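Local coordinates for protein GCN5-related N-acetyltransferase (Brucella melitensis biovar Abortus, PDB 4J3G) that probably transfers an acetyl group from acetyl-coenzyme A to an amino group, perhaps the N-terminal alanine of a ribosomal protein, at residues I26-E31 with P75-E80; G87-G92 with A125-E130. All coordinates share one frame; numbering follows the deposited sequence.

Both contacts belong to the central mixed sheet of a GNAT domain and meet where strands 76-81 and 84-93 run side by side. Contact 1 joins the first, outermost strand to strand 76-81 by backbone bonds at the sheet margin, and is partly buried, with a salt bridge between R27 and E80 on the face that carries V78. Contact 2 lies nearer the centre of the chain, fully buried, and sets helix 119-133 on the sheet without a hydrogen bond between its segments. Strand 76-81 connects the two, pairing with strand 25-28 along one edge and with strand 84-93 along the other, where L77 O accepts a backbone hydrogen bond from A89 N (2.8 Å).

Contact 1: I26-E31 with P75-E80; sequences IRHATE and PVLVAE
The guanidinium of R27 has V78 CG2 over one face, displaced toward the rim, and E80 OE1 at its edge. The ring of H28 has L77 CD2 over the centre of one face, a CH-pi contact 4.0 Å from the H28 ring centroid. In the plane of that ring, at its edge, a water lies 2.7 Å from H28 ND1 and accepts a hydrogen bond from V76 N. These groups flank an antiparallel ladder that joins the first strand of the GNAT fold, outermost in the sheet within this chain, to strand 76-81. R27 and V78 form the hydrogen-bonded pair: V78 N gives a short, nearly straight bond to R27 O (2.7 Å), and R27 N returns one to V78 O (3.1 Å). I26 with A79 and H28 with L77 are non-hydrogen-bonded pairs on either side of it. A29 N then bonds V76 O as the first strand gives way to a loop.

R27 and V78 share one face of the sheet. The R27 chain is extended from CG to NE (chi2 174°, chi3 172°), which lays the guanidinium over V78 CG2 and brings its edge to the E80 carboxylate. R27 NE lies 3.3 Å from E80 OE1 in a salt bridge whose two planes are turned 71° apart; the bond from R27 NH2 to the same oxygen is weak. R27 NH1 turns back to H28 O and also forms a salt bridge with D33, its stronger partner, so the group is held on two sides. On the same face A29 CB rests against V76 CG1 and V78 CG1. Helix 119-133 touches both I26 and L77, and its E130 receives a weak hydrogen bond from H28 NE2. Beside L77, I26 CD1 reaches A79 CB at 3.7 Å.

Contact 2: G87-G92 with A125-E130; sequences GYASYG and AELIEE
Helix 119-133 of the GNAT domain packs on the central sheet here, where L127 meets A89, S90 and Y91 of strand 84-93. The short segments run in roughly the same direction, 31° apart, with axes 8.8 Å from each other. L127 carries the contact through its branched end: with CG anti to the backbone N (chi1 -160°), L127 CD2 drops onto the strand, 3.9 Å from A89 CB. The same methyl, L127 CD2, comes within 3.3 Å of S90 O. The other branch, CD1, turns to Y91. That ring meets the leucine with its edge, CD2 of Y91 lying 3.9 Å from L127 CG, so the ring stands beside the leucine instead of lying flat on it. L127 also touches L77 and L106 of the two strands flanking 84-93, which places it over three adjacent strands. One turn further on, E130 faces the sheet too, and E130 OE1 forms a salt bridge with R134. S90 points its side chain to the opposite face, where OG is hydrogen-bonded to P75 O and to R69. The helix follows strand 103-110, the position that in GNAT enzymes comes just after the loop binding the acetyl-CoA pyrophosphate, and is probably its counterpart here.

Contact 1: I26-E31 with P75-E80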
loop_
_atom_site.group_PDB
_atom_site.type_symbol
_atom_site.label_atom_id
_atom_site.label_comp_id
_atom_site.label_asym_id
_atom_site.label_seq_id
_atom_site.Cartn_x
_atom_site.Cartn_y
_atom_site.Cartn_z
ATOM N N ILE A 26 20.900 -2.700 20.740
ATOM C CA ILE A 26 19.735 -3.059 19.915
ATOM C C ILE A 26 19.294 -4.459 20.308
ATOM O O ILE A 26 20.114 -5.375 20.353
ATOM C CB ILE A 26 20.070 -3.044 18.409
ATOM C CG1 ILE A 26 20.769 -1.745 18.032
ATOM C CG2 ILE A 26 18.811 -3.256 17.568
ATOM C CD1 ILE A 26 19.921 -0.501 18.213
ATOM N N ARG A 27 18.006 -4.622 20.612
ATOM C CA ARG A 27 17.445 -5.913 20.989
ATOM C C ARG A 27 15.981 -5.951 20.633
ATOM O O ARG A 27 15.386 -4.924 20.252
ATOM C CB ARG A 27 17.596 -6.142 22.519
ATOM C CG ARG A 27 16.845 -5.123 23.364
ATOM C CD ARG A 27 16.874 -5.412 24.861
ATOM N NE ARG A 27 16.302 -4.302 25.634
ATOM C CZ ARG A 27 14.991 -4.067 25.794
ATOM N NH1 ARG A 27 14.080 -4.840 25.230
ATOM N NH2 ARG A 27 14.593 -3.023 26.510
ATOM N N HIS A 28 15.378 -7.123 20.752
ATOM C CA HIS A 28 13.968 -7.262 20.463
ATOM C C HIS A 28 13.119 -6.682 21.570
ATOM O O HIS A 28 13.481 -6.783 22.742
ATOM C CB HIS A 28 13.584 -8.709 20.265
ATOM C CG HIS A 28 14.153 -9.306 19.024
ATOM N ND1 HIS A 28 13.443 -9.385 17.849
ATOM C CD2 HIS A 28 15.375 -9.819 18.761
ATOM C CE1 HIS A 28 14.199 -9.933 16.915
ATOM N NE2 HIS A 28 15.379 -10.201 17.440
ATOM N N ALA A 29 11.982 -6.097 21.189
ATOM C CA ALA A 29 11.058 -5.486 22.143
ATOM C C ALA A 29 10.362 -6.546 22.978
ATOM O O ALA A 29 9.983 -7.598 22.472
ATOM C CB ALA A 29 9.995 -4.662 21.410
ATOM N N THR A 30 10.139 -6.222 24.235
ATOM C CA THR A 30 9.342 -7.074 25.122
ATOM C C THR A 30 8.127 -6.294 25.573
ATOM O O THR A 30 8.033 -5.092 25.337
ATOM C CB THR A 30 10.166 -7.499 26.364
ATOM O OG1 THR A 30 10.503 -6.330 27.128
ATOM C CG2 THR A 30 11.443 -8.192 25.930
ATOM N N GLU A 31 7.237 -6.974 26.279
ATOM C CA GLU A 31 6.055 -6.366 26.838
ATOM C C GLU A 31 6.421 -5.216 27.782
ATOM O O GLU A 31 5.712 -4.229 27.843
ATOM C CB GLU A 31 5.224 -7.429 27.565
ATOM C CG GLU A 31 3.798 -7.008 27.896
ATOM C CD GLU A 31 2.853 -7.002 26.691
ATOM O OE1 GLU A 31 3.282 -7.258 25.553
ATOM O OE2 GLU A 31 1.657 -6.717 26.897
ATOM N N PRO A 75 9.771 -8.812 13.142
ATOM C CA PRO A 75 10.602 -8.284 14.234
ATOM C C PRO A 75 10.177 -6.898 14.693
ATOM O O PRO A 75 9.700 -6.079 13.873
ATOM C CB PRO A 75 11.977 -8.138 13.606
ATOM C CG PRO A 75 11.757 -8.137 12.164
ATOM C CD PRO A 75 10.534 -8.934 11.889
ATOM N N VAL A 76 10.269 -6.684 15.990
ATOM C CA VAL A 76 10.269 -5.340 16.549
ATOM C C VAL A 76 11.555 -5.137 17.358
ATOM O O VAL A 76 11.771 -5.802 18.344
ATOM C CB VAL A 76 9.053 -5.045 17.448
ATOM C CG1 VAL A 76 9.120 -3.592 17.865
ATOM C CG2 VAL A 76 7.727 -5.339 16.744
ATOM N N LEU A 77 12.382 -4.188 16.926
ATOM C CA LEU A 77 13.639 -3.880 17.567
ATOM C C LEU A 77 13.519 -2.595 18.389
ATOM O O LEU A 77 12.845 -1.603 17.965
ATOM C CB LEU A 77 14.747 -3.697 16.535
ATOM C CG LEU A 77 14.923 -4.891 15.606
ATOM C CD1 LEU A 77 16.064 -4.618 14.644
ATOM C CD2 LEU A 77 15.133 -6.178 16.393
ATOM N N VAL A 78 14.221 -2.562 19.530
ATOM C CA VAL A 78 14.354 -1.321 20.273
ATOM C C VAL A 78 15.820 -0.928 20.428
ATOM O O VAL A 78 16.711 -1.788 20.451
ATOM C CB VAL A 78 13.684 -1.389 21.664
ATOM C CG1 VAL A 78 12.194 -1.613 21.528
ATOM C CG2 VAL A 78 14.288 -2.486 22.519
ATOM N N ALA A 79 16.057 0.372 20.510
ATOM C CA ALA A 79 17.359 0.875 20.860
ATOM C C ALA A 79 17.318 1.355 22.308
ATOM O O ALA A 79 16.471 2.176 22.676
ATOM C CB ALA A 79 17.743 1.998 19.939
ATOM N N GLU A 80 18.279 0.884 23.090
ATOM C CA GLU A 80 18.401 1.248 24.492
ATOM C C GLU A 80 19.719 1.985 24.738
ATOM O O GLU A 80 20.765 1.551 24.260
ATOM C CB GLU A 80 18.343 -0.015 25.352
ATOM C CG GLU A 80 18.182 0.275 26.839
ATOM C CD GLU A 80 18.353 -0.958 27.698
ATOM O OE1 GLU A 80 17.622 -1.954 27.464
ATOM O OE2 GLU A 80 19.221 -0.930 28.625
HETATM O O HOH W 1 10.769 -8.912 17.652
#

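Contact 2: G87-G92 with A125-E130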
loop_
_atom_site.group_PDB
_atom_site.type_symbol
_atom_site.label_atom_id
_atom_site.label_comp_id
_atom_site.label_asym_id
_atom_site.label_seq_id
_atom_site.Cartn_x
_atom_site.Cartn_y
_atom_site.Cartn_z
ATOM N N GLY A 87 14.512 4.595 20.818
ATOM C CA GLY A 87 13.862 4.418 19.508
ATOM C C GLY A 87 13.408 3.001 19.281
ATOM O O GLY A 87 13.834 2.097 19.970
ATOM N N TYR A 88 12.585 2.782 18.249
ATOM C CA TYR A 88 12.274 1.425 17.843
ATOM C C TYR A 88 12.068 1.316 16.324
ATOM O O TYR A 88 11.863 2.310 15.621
ATOM C CB TYR A 88 11.045 0.874 18.589
ATOM C CG TYR A 88 9.687 1.450 18.179
ATOM C CD1 TYR A 88 9.184 2.613 18.764
ATOM C CD2 TYR A 88 8.869 0.778 17.256
ATOM C CE1 TYR A 88 7.915 3.101 18.418
ATOM C CE2 TYR A 88 7.607 1.269 16.896
ATOM C CZ TYR A 88 7.133 2.425 17.498
ATOM O OH TYR A 88 5.873 2.915 17.176
ATOM N N ALA A 89 12.092 0.083 15.837
ATOM C CA ALA A 89 11.901 -0.165 14.389
ATOM C C ALA A 89 11.183 -1.463 14.149
ATOM O O ALA A 89 11.334 -2.453 14.904
ATOM C CB ALA A 89 13.245 -0.192 13.633
ATOM N N SER A 90 10.416 -1.492 13.069
ATOM C CA SER A 90 9.771 -2.716 12.701
ATOM C C SER A 90 9.494 -2.747 11.211
ATOM O O SER A 90 9.746 -1.791 10.485
ATOM C CB SER A 90 8.474 -2.889 13.509
ATOM O OG SER A 90 7.990 -4.223 13.396
ATOM N N TYR A 91 9.023 -3.897 10.751
ATOM C CA TYR A 91 8.467 -3.995 9.397
ATOM C C TYR A 91 7.290 -4.915 9.396
ATOM O O TYR A 91 7.124 -5.750 10.307
ATOM C CB TYR A 91 9.494 -4.399 8.366
ATOM C CG TYR A 91 10.037 -5.767 8.461
ATOM C CD1 TYR A 91 9.272 -6.893 8.075
ATOM C CD2 TYR A 91 11.351 -5.978 8.839
ATOM C CE1 TYR A 91 9.801 -8.167 8.162
ATOM C CE2 TYR A 91 11.879 -7.253 8.892
ATOM C CZ TYR A 91 11.112 -8.331 8.554
ATOM O OH TYR A 91 11.664 -9.608 8.650
ATOM N N GLY A 92 6.405 -4.686 8.415
ATOM C CA GLY A 92 5.208 -5.494 8.248
ATOM C C GLY A 92 4.822 -5.564 6.779
ATOM O O GLY A 92 5.585 -5.180 5.905
ATOM N N ALA A 125 19.968 -0.356 10.160
ATOM C CA ALA A 125 20.961 -1.339 9.806
ATOM C C ALA A 125 20.643 -2.701 10.401
ATOM O O ALA A 125 20.813 -3.716 9.735
ATOM C CB ALA A 125 22.360 -0.888 10.204
ATOM N N GLU A 126 20.213 -2.742 11.650
ATOM C CA GLU A 126 19.936 -4.033 12.295
ATOM C C GLU A 126 18.648 -4.665 11.767
ATOM O O GLU A 126 18.565 -5.884 11.560
ATOM C CB GLU A 126 19.864 -3.881 13.813
ATOM C CG GLU A 126 19.710 -5.223 14.546
ATOM C CD GLU A 126 20.695 -6.315 14.098
ATOM O OE1 GLU A 126 21.927 -6.027 13.903
ATOM O OE2 GLU A 126 20.235 -7.473 13.981
ATOM N N LEU A 127 17.642 -3.836 11.505
ATOM C CA LEU A 127 16.411 -4.355 10.929
ATOM C C LEU A 127 16.650 -5.006 9.562
ATOM O O LEU A 127 16.043 -6.031 9.243
ATOM C CB LEU A 127 15.385 -3.238 10.765
ATOM C CG LEU A 127 13.920 -3.691 10.624
ATOM C CD1 LEU A 127 13.477 -4.482 11.842
ATOM C CD2 LEU A 127 13.004 -2.484 10.457
ATOM N N ILE A 128 17.487 -4.387 8.728
ATOM C CA ILE A 128 17.859 -4.938 7.452
ATOM C C ILE A 128 18.470 -6.343 7.635
ATOM O O ILE A 128 18.175 -7.256 6.878
ATOM C CB ILE A 128 18.900 -4.034 6.710
ATOM C CG1 ILE A 128 18.224 -2.774 6.168
ATOM C CG2 ILE A 128 19.568 -4.770 5.584
ATOM C CD1 ILE A 128 19.200 -1.708 5.658
ATOM N N GLU A 129 19.345 -6.504 8.610
ATOM C CA GLU A 129 19.953 -7.837 8.809
ATOM C C GLU A 129 18.910 -8.870 9.215
ATOM O O GLU A 129 18.969 -10.020 8.754
ATOM C CB GLU A 129 21.057 -7.801 9.878
ATOM C CG GLU A 129 22.216 -6.871 9.535
ATOM C CD GLU A 129 22.902 -7.205 8.216
ATOM O OE1 GLU A 129 22.934 -8.404 7.818
ATOM O OE2 GLU A 129 23.373 -6.260 7.539
ATOM N N GLU A 130 17.990 -8.475 10.095
ATOM C CA GLU A 130 16.854 -9.357 10.486
ATOM C C GLU A 130 15.998 -9.724 9.291
ATOM O O GLU A 130 15.627 -10.884 9.110
ATOM C CB GLU A 130 15.981 -8.705 11.520
ATOM C CG GLU A 130 16.528 -8.732 12.922
ATOM C CD GLU A 130 16.223 -10.032 13.662
ATOM O OE1 GLU A 130 15.656 -10.993 13.049
ATOM O OE2 GLU A 130 16.552 -10.071 14.865
#